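Local coordinates for protein aryl acylamidase (bacterium CSBL00001, PDB 4YJ6) that probably hydrolyses the amide bond of aryl acylamides, releasing an arylamine and a carboxylate, at residues L273-E285 and I419-M432. Sequence-based numbering, arbitrary orientation.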
ATOM      1  N   LEU A 273      -7.680 -19.810  -9.399  1.00 12.34           N
ATOM      2  CA  LEU A 273      -6.233 -19.590  -9.270  1.00 12.36           C
ATOM      3  C   LEU A 273      -5.666 -19.224 -10.643  1.00 13.13           C
ATOM      4  O   LEU A 273      -6.007 -19.849 -11.656  1.00 11.94           O
ATOM      5  CB  LEU A 273      -5.561 -20.886  -8.763  1.00 11.43           C
ATOM      6  CG  LEU A 273      -4.039 -20.892  -8.771  1.00 13.09           C
ATOM      7  CD1 LEU A 273      -3.483 -19.823  -7.846  1.00 13.56           C
ATOM      8  CD2 LEU A 273      -3.523 -22.313  -8.372  1.00 14.25           C
ATOM      9  N   THR A 274      -4.832 -18.185 -10.699  1.00 12.48           N
ATOM     10  CA  THR A 274      -4.067 -17.902 -11.922  1.00 12.35           C
ATOM     11  C   THR A 274      -2.635 -17.598 -11.538  1.00 16.39           C
ATOM     12  O   THR A 274      -2.393 -16.959 -10.521  1.00 13.41           O
ATOM     13  CB  THR A 274      -4.655 -16.722 -12.705  1.00 13.39           C
ATOM     14  OG1 THR A 274      -3.856 -16.482 -13.870  1.00 14.46           O
ATOM     15  CG2 THR A 274      -4.749 -15.416 -11.813  1.00 15.08           C
ATOM     16  N   LEU A 275      -1.663 -18.078 -12.316  1.00 12.86           N
ATOM     17  CA  LEU A 275      -0.276 -17.762 -11.999  1.00 12.19           C
ATOM     18  C   LEU A 275       0.267 -16.546 -12.743  1.00 12.89           C
ATOM     19  O   LEU A 275       1.370 -16.105 -12.469  1.00 14.26           O
ATOM     20  CB  LEU A 275       0.615 -19.002 -12.231  1.00 15.52           C
ATOM     21  CG  LEU A 275       0.132 -20.204 -11.409  1.00 16.55           C
ATOM     22  CD1 LEU A 275       0.975 -21.441 -11.757  1.00 19.09           C
ATOM     23  CD2 LEU A 275       0.163 -19.929  -9.892  1.00 17.26           C
ATOM     24  N   ASN A 276      -0.497 -15.984 -13.684  1.00 13.10           N
ATOM     25  CA  ASN A 276      -0.007 -14.858 -14.457  1.00 14.29           C
ATOM     26  C   ASN A 276      -1.115 -14.079 -15.150  1.00 14.12           C
ATOM     27  O   ASN A 276      -0.833 -13.243 -16.012  1.00 13.17           O
ATOM     28  CB  ASN A 276       0.988 -15.369 -15.528  1.00 16.10           C
ATOM     29  CG  ASN A 276       0.375 -16.409 -16.445  1.00 19.85           C
ATOM     30  OD1 ASN A 276      -0.838 -16.666 -16.441  1.00 14.75           O
ATOM     31  ND2 ASN A 276       1.252 -17.090 -17.209  1.00 31.01           N
ATOM     32  N   TYR A 277      -2.367 -14.302 -14.716  1.00 13.96           N
ATOM     33  CA  TYR A 277      -3.546 -13.689 -15.339  1.00 13.98           C
ATOM     34  C   TYR A 277      -3.587 -13.905 -16.841  1.00 16.34           C
ATOM     35  O   TYR A 277      -4.264 -13.164 -17.566  1.00 15.20           O
ATOM     36  CB  TYR A 277      -3.612 -12.172 -15.045  1.00 12.02           C
ATOM     37  CG  TYR A 277      -3.665 -11.778 -13.580  1.00 12.24           C
ATOM     38  CD1 TYR A 277      -4.896 -11.664 -12.901  1.00 14.30           C
ATOM     39  CD2 TYR A 277      -2.529 -11.464 -12.887  1.00 13.01           C
ATOM     40  CE1 TYR A 277      -4.965 -11.240 -11.553  1.00 14.16           C
ATOM     41  CE2 TYR A 277      -2.585 -11.011 -11.528  1.00 14.26           C
ATOM     42  CZ  TYR A 277      -3.810 -10.916 -10.867  1.00 14.78           C
ATOM     43  OH  TYR A 277      -3.847 -10.482  -9.536  1.00 12.40           O
ATOM     44  N   GLY A 278      -2.899 -14.958 -17.296  1.00 14.52           N
ATOM     45  CA  GLY A 278      -2.870 -15.307 -18.708  1.00 19.28           C
ATOM     46  C   GLY A 278      -2.090 -14.379 -19.613  1.00 19.71           C
ATOM     47  O   GLY A 278      -1.995 -14.643 -20.819  1.00 22.26           O
ATOM     48  N   VAL A 279      -1.563 -13.276 -19.078  1.00 13.97           N
ATOM     49  CA  VAL A 279      -0.926 -12.265 -19.923  1.00 13.13           C
ATOM     50  C   VAL A 279       0.437 -11.770 -19.431  1.00 14.78           C
ATOM     51  O   VAL A 279       1.144 -11.151 -20.212  1.00 16.04           O
ATOM     52  CB  VAL A 279      -1.813 -10.999 -20.116  1.00 14.95           C
ATOM     53  CG1 VAL A 279      -3.092 -11.363 -20.861  1.00 16.46           C
ATOM     54  CG2 VAL A 279      -2.171 -10.389 -18.770  1.00 16.97           C
ATOM     55  N   PHE A 280       0.807 -12.006 -18.163  1.00 14.58           N
ATOM     56  CA  PHE A 280       2.107 -11.487 -17.673  1.00 14.21           C
ATOM     57  C   PHE A 280       3.197 -12.551 -17.694  1.00 12.72           C
ATOM     58  O   PHE A 280       2.922 -13.721 -17.436  1.00 14.80           O
ATOM     59  CB  PHE A 280       2.030 -11.036 -16.213  1.00 14.16           C
ATOM     60  CG  PHE A 280       1.106  -9.862 -15.966  1.00 14.31           C
ATOM     61  CD1 PHE A 280      -0.233 -10.083 -15.629  1.00 14.62           C
ATOM     62  CD2 PHE A 280       1.577  -8.560 -16.063  1.00 14.21           C
ATOM     63  CE1 PHE A 280      -1.086  -9.014 -15.381  1.00 14.70           C
ATOM     64  CE2 PHE A 280       0.733  -7.462 -15.829  1.00 14.21           C
ATOM     65  CZ  PHE A 280      -0.597  -7.695 -15.470  1.00 13.42           C
ATOM     66  N   PRO A 281       4.449 -12.118 -17.957  1.00 13.65           N
ATOM     67  CA  PRO A 281       5.594 -13.007 -17.723  1.00 15.44           C
ATOM     68  C   PRO A 281       5.923 -13.022 -16.239  1.00 16.09           C
ATOM     69  O   PRO A 281       6.112 -11.950 -15.680  1.00 16.15           O
ATOM     70  CB  PRO A 281       6.701 -12.362 -18.543  1.00 16.87           C
ATOM     71  CG  PRO A 281       6.376 -10.856 -18.492  1.00 17.00           C
ATOM     72  CD  PRO A 281       4.843 -10.823 -18.534  1.00 16.12           C
ATOM     73  N   VAL A 282       5.932 -14.190 -15.602  1.00 14.60           N
ATOM     74  CA  VAL A 282       6.126 -14.249 -14.156  1.00 15.15           C
ATOM     75  C   VAL A 282       7.276 -15.173 -13.845  1.00 14.73           C
ATOM     76  O   VAL A 282       7.333 -16.288 -14.382  1.00 15.21           O
ATOM     77  CB  VAL A 282       4.856 -14.786 -13.454  1.00 16.46           C
ATOM     78  CG1 VAL A 282       5.071 -14.939 -11.939  1.00 14.14           C
ATOM     79  CG2 VAL A 282       3.692 -13.830 -13.768  1.00 13.41           C
ATOM     80  N   GLN A 283       8.184 -14.738 -12.982  1.00 15.33           N
ATOM     81  CA  GLN A 283       9.338 -15.592 -12.634  1.00 17.34           C
ATOM     82  C   GLN A 283       8.859 -16.971 -12.159  1.00 18.64           C
ATOM     83  O   GLN A 283       7.960 -17.115 -11.310  1.00 15.01           O
ATOM     84  CB  GLN A 283      10.238 -14.889 -11.590  1.00 16.43           C
ATOM     85  CG  GLN A 283      10.903 -13.664 -12.164  1.00 20.97           C
ATOM     86  CD  GLN A 283      11.751 -12.907 -11.158  1.00 23.97           C
ATOM     87  OE1 GLN A 283      11.608 -13.076  -9.924  1.00 22.19           O
ATOM     88  NE2 GLN A 283      12.641 -12.064 -11.674  1.00 25.79           N
ATOM     89  N   GLN A 284       9.456 -18.025 -12.709  1.00 16.99           N
ATOM     90  CA  GLN A 284       8.959 -19.350 -12.433  1.00 17.18           C
ATOM     91  C   GLN A 284       8.919 -19.679 -10.935  1.00 16.90           C
ATOM     92  O   GLN A 284       8.001 -20.343 -10.471  1.00 15.19           O
ATOM     93  CB  GLN A 284       9.835 -20.393 -13.171  1.00 18.57           C
ATOM     94  CG  GLN A 284       9.288 -21.767 -13.052  1.00 22.14           C
ATOM     95  CD  GLN A 284       7.927 -21.893 -13.712  1.00 27.77           C
ATOM     96  OE1 GLN A 284       7.758 -21.559 -14.899  1.00 33.31           O
ATOM     97  NE2 GLN A 284       6.954 -22.393 -12.963  1.00 28.02           N
ATOM     98  N   GLU A 285       9.923 -19.233 -10.177  1.00 16.52           N
ATOM     99  CA  GLU A 285       9.956 -19.531  -8.747  1.00 18.18           C
ATOM    100  C   GLU A 285       8.733 -18.949  -8.000  1.00 17.42           C
ATOM    101  O   GLU A 285       8.244 -19.520  -7.021  1.00 15.33           O
ATOM    102  CB  GLU A 285      11.238 -18.988  -8.092  1.00 19.94           C
ATOM    103  CG  GLU A 285      12.513 -19.609  -8.646  1.00 23.73           C
ATOM    104  CD  GLU A 285      13.017 -18.963  -9.948  1.00 27.35           C
ATOM    105  OE1 GLU A 285      12.461 -17.937 -10.451  1.00 24.54           O
ATOM    106  OE2 GLU A 285      14.018 -19.501 -10.483  1.00 35.77           O
ATOM    107  N   ILE A 419      11.223  -9.819 -18.075  1.00 16.27           N
ATOM    108  CA  ILE A 419      11.085 -11.029 -17.267  1.00 15.67           C
ATOM    109  C   ILE A 419      10.918 -12.209 -18.222  1.00 17.71           C
ATOM    110  O   ILE A 419      10.105 -12.159 -19.155  1.00 17.53           O
ATOM    111  CB  ILE A 419       9.853 -10.944 -16.354  1.00 15.81           C
ATOM    112  CG1 ILE A 419      10.070  -9.793 -15.344  1.00 14.69           C
ATOM    113  CG2 ILE A 419       9.619 -12.230 -15.604  1.00 16.94           C
ATOM    114  CD1 ILE A 419       8.788  -9.508 -14.463  1.00 17.56           C
ATOM    115  N   ASN A 420      11.693 -13.257 -17.988  1.00 18.65           N
ATOM    116  CA  ASN A 420      11.665 -14.440 -18.868  1.00 20.71           C
ATOM    117  C   ASN A 420      11.879 -14.035 -20.340  1.00 20.46           C
ATOM    118  O   ASN A 420      11.283 -14.608 -21.241  1.00 21.67           O
ATOM    119  CB  ASN A 420      10.343 -15.204 -18.720  1.00 20.37           C
ATOM    120  CG  ASN A 420      10.135 -15.735 -17.303  1.00 21.36           C
ATOM    121  OD1 ASN A 420      11.099 -15.902 -16.551  1.00 26.03           O
ATOM    122  ND2 ASN A 420       8.882 -15.989 -16.932  1.00 20.00           N
ATOM    123  N   GLY A 421      12.723 -13.040 -20.567  1.00 23.65           N
ATOM    124  CA  GLY A 421      13.027 -12.581 -21.917  1.00 24.40           C
ATOM    125  C   GLY A 421      11.959 -11.726 -22.577  1.00 24.57           C
ATOM    126  O   GLY A 421      12.113 -11.315 -23.739  1.00 24.12           O
ATOM    127  N   GLU A 422      10.868 -11.446 -21.854  1.00 19.95           N
ATOM    128  CA  GLU A 422       9.771 -10.660 -22.403  1.00 18.14           C
ATOM    129  C   GLU A 422       9.864  -9.239 -21.858  1.00 18.71           C
ATOM    130  O   GLU A 422      10.048  -9.074 -20.655  1.00 17.22           O
ATOM    131  CB  GLU A 422       8.435 -11.267 -21.965  1.00 19.33           C
ATOM    132  CG  GLU A 422       7.265 -10.468 -22.446  1.00 20.30           C
ATOM    133  CD  GLU A 422       5.898 -11.087 -22.138  1.00 23.64           C
ATOM    134  OE1 GLU A 422       5.749 -12.342 -22.135  1.00 21.97           O
ATOM    135  OE2 GLU A 422       4.945 -10.276 -21.967  1.00 20.96           O
ATOM    136  N   GLU A 423       9.760  -8.239 -22.732  1.00 15.13           N
ATOM    137  CA  GLU A 423       9.855  -6.844 -22.319  1.00 16.33           C
ATOM    138  C   GLU A 423       8.681  -6.535 -21.405  1.00 16.17           C
ATOM    139  O   GLU A 423       7.557  -6.958 -21.668  1.00 15.05           O
ATOM    140  CB  GLU A 423       9.793  -5.894 -23.522  1.00 20.14           C
ATOM    141  CG  GLU A 423      11.090  -5.801 -24.338  1.00 27.60           C
ATOM    142  CD  GLU A 423      12.241  -5.224 -23.515  1.00 26.06           C
ATOM    143  OE1 GLU A 423      12.176  -4.037 -23.081  1.00 26.86           O
ATOM    144  OE2 GLU A 423      13.187  -5.996 -23.269  1.00 31.24           O
ATOM    145  N   ILE A 424       8.952  -5.724 -20.395  1.00 14.92           N
ATOM    146  CA  ILE A 424       7.899  -5.329 -19.460  1.00 14.62           C
ATOM    147  C   ILE A 424       8.253  -3.936 -18.969  1.00 15.45           C
ATOM    148  O   ILE A 424       9.449  -3.584 -18.846  1.00 14.79           O
ATOM    149  CB  ILE A 424       7.762  -6.356 -18.319  1.00 13.41           C
ATOM    150  CG1 ILE A 424       6.466  -6.131 -17.520  1.00 13.88           C
ATOM    151  CG2 ILE A 424       8.975  -6.371 -17.365  1.00 14.76           C
ATOM    152  CD1 ILE A 424       6.048  -7.419 -16.771  1.00 16.12           C
ATOM    153  N   ASP A 425       7.227  -3.117 -18.725  1.00 13.61           N
ATOM    154  CA  ASP A 425       7.452  -1.757 -18.251  1.00 13.09           C
ATOM    155  C   ASP A 425       8.110  -1.783 -16.852  1.00 14.95           C
ATOM    156  O   ASP A 425       7.612  -2.419 -15.913  1.00 14.91           O
ATOM    157  CB  ASP A 425       6.116  -1.019 -18.191  1.00 13.77           C
ATOM    158  CG  ASP A 425       6.277   0.437 -17.789  1.00 16.01           C
ATOM    159  OD1 ASP A 425       6.481   0.687 -16.598  1.00 16.43           O
ATOM    160  OD2 ASP A 425       6.203   1.321 -18.660  1.00 17.31           O
ATOM    161  N   PRO A 426       9.266  -1.127 -16.717  1.00 14.79           N
ATOM    162  CA  PRO A 426      10.025  -1.269 -15.481  1.00 13.63           C
ATOM    163  C   PRO A 426       9.431  -0.459 -14.331  1.00 16.06           C
ATOM    164  O   PRO A 426       9.789  -0.728 -13.182  1.00 15.16           O
ATOM    165  CB  PRO A 426      11.405  -0.709 -15.858  1.00 15.42           C
ATOM    166  CG  PRO A 426      11.124   0.278 -16.903  1.00 16.91           C
ATOM    167  CD  PRO A 426       9.991  -0.307 -17.708  1.00 16.93           C
ATOM    168  N   LEU A 427       8.549   0.486 -14.632  1.00 14.52           N
ATOM    169  CA  LEU A 427       7.913   1.271 -13.557  1.00 15.04           C
ATOM    170  C   LEU A 427       6.772   0.495 -12.924  1.00 16.41           C
ATOM    171  O   LEU A 427       6.647   0.435 -11.707  1.00 15.01           O
ATOM    172  CB  LEU A 427       7.356   2.593 -14.090  1.00 14.90           C
ATOM    173  CG  LEU A 427       8.296   3.478 -14.912  1.00 16.83           C
ATOM    174  CD1 LEU A 427       7.572   4.785 -15.238  1.00 16.90           C
ATOM    175  CD2 LEU A 427       9.607   3.748 -14.137  1.00 19.00           C
ATOM    176  N   ILE A 428       5.920  -0.118 -13.741  1.00 13.32           N
ATOM    177  CA  ILE A 428       4.694  -0.672 -13.192  1.00 12.91           C
ATOM    178  C   ILE A 428       4.287  -1.992 -13.856  1.00 13.36           C
ATOM    179  O   ILE A 428       3.352  -2.651 -13.416  1.00 13.14           O
ATOM    180  CB  ILE A 428       3.535   0.350 -13.354  1.00 13.47           C
ATOM    181  CG1 ILE A 428       2.389   0.091 -12.373  1.00 14.71           C
ATOM    182  CG2 ILE A 428       2.976   0.307 -14.769  1.00 13.92           C
ATOM    183  CD1 ILE A 428       2.769   0.355 -10.892  1.00 13.20           C
ATOM    184  N   GLY A 429       4.960  -2.381 -14.931  1.00 13.77           N
ATOM    185  CA  GLY A 429       4.463  -3.519 -15.720  1.00 13.35           C
ATOM    186  C   GLY A 429       4.388  -4.849 -14.997  1.00 13.93           C
ATOM    187  O   GLY A 429       3.534  -5.699 -15.336  1.00 14.63           O
ATOM    188  N   TRP A 430       5.329  -5.065 -14.069  1.00 12.18           N
ATOM    189  CA  TRP A 430       5.394  -6.302 -13.290  1.00 13.77           C
ATOM    190  C   TRP A 430       4.489  -6.228 -12.032  1.00 13.58           C
ATOM    191  O   TRP A 430       4.387  -7.190 -11.261  1.00 13.50           O
ATOM    192  CB  TRP A 430       6.866  -6.554 -12.875  1.00 15.91           C
ATOM    193  CG  TRP A 430       7.499  -5.273 -12.334  1.00 15.62           C
ATOM    194  CD1 TRP A 430       8.074  -4.273 -13.061  1.00 15.51           C
ATOM    195  CD2 TRP A 430       7.546  -4.849 -10.962  1.00 13.03           C
ATOM    196  NE1 TRP A 430       8.472  -3.247 -12.223  1.00 14.50           N
ATOM    197  CE2 TRP A 430       8.181  -3.596 -10.930  1.00 14.55           C
ATOM    198  CE3 TRP A 430       7.136  -5.430  -9.754  1.00 13.58           C
ATOM    199  CZ2 TRP A 430       8.379  -2.875  -9.727  1.00 15.10           C
ATOM    200  CZ3 TRP A 430       7.346  -4.738  -8.569  1.00 14.98           C
ATOM    201  CH2 TRP A 430       7.977  -3.486  -8.564  1.00 15.03           C
ATOM    202  N   CYS A 431       3.847  -5.080 -11.818  1.00 12.49           N
ATOM    203  CA  CYS A 431       2.968  -4.921 -10.657  1.00 12.43           C
ATOM    204  C   CYS A 431       1.551  -5.341 -11.057  1.00 11.77           C
ATOM    205  O   CYS A 431       0.698  -4.477 -11.330  1.00 13.60           O
ATOM    206  CB  CYS A 431       2.950  -3.458 -10.171  1.00 12.28           C
ATOM    207  SG  CYS A 431       4.632  -2.811  -9.847  1.00 13.44           S
HETATM  208  N   MSE A 432       1.305  -6.654 -11.068  1.00 11.04           N
HETATM  209  CA  MSE A 432       0.062  -7.225 -11.593  1.00 10.30           C
HETATM  210  C   MSE A 432      -1.158  -6.782 -10.808  1.00 13.29           C
HETATM  211  O   MSE A 432      -2.276  -6.876 -11.296  1.00 11.71           O
HETATM  212  CB  MSE A 432       0.199  -8.743 -11.626  1.00 10.83           C
HETATM  213  CG  MSE A 432       1.413  -9.091 -12.429  1.00 10.73           C
HETATM  214 SE   MSE A 432       1.329 -11.008 -12.746  1.00 30.84          SE
HETATM  215  CE  MSE A 432       1.853 -11.691 -11.013  1.00 13.25           C
TER
HETATM  216  O   HOH W   1      -4.581  -7.570  -9.668  1.00 11.45           O
HETATM  217  O   HOH W   2       3.287 -12.987 -21.421  1.00 27.37           O
HETATM  218  O   HOH W   3      11.527 -17.575 -14.753  1.00 26.38           O
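The carbonyl oxygen of V282 takes two side-chain amides, that of N420 across the contact and that of Q287 from helix 284-299. N420 ND2 lies 3.0 Å from V282 O and stands above the carbonyl plane, although the oxygen lies close to the plane of the N420 amide. Two waters also join the segments, one linking Y277 OH to M432 O and another V279 O to E422 OE1. The P281 ring is wedged between I419, I424 and the extended chain of E422, which crosses it at about a right angle; E422 OE2 itself is held by Q315.

Deeper in, the selenomethionine M432 lays CG over the centre of the F280 ring, 3.5 Å from the centroid, in a CH-pi contact. With CG anti to the carbonyl carbon (chi1 -56°) and the chain extended at the next bond (chi2 -169°), its selenium sits obliquely over the same ring yet in the plane of the Y277 ring, at its edge; the bend at chi3 then turns the methyl CE of M432 to V282 CG2, 3.9 Å away. G429 O approaches the F280 rim, 3.3 Å from CE2. Replacing F280 by an alanine would probably open a gap beside M432 and leave its selenium end freer to turn. The arrangement is a Met-aromatic cluster between two loops of the amidase fold, one of them leading from strand 270-273 of the central mixed sheet to helix 284-299.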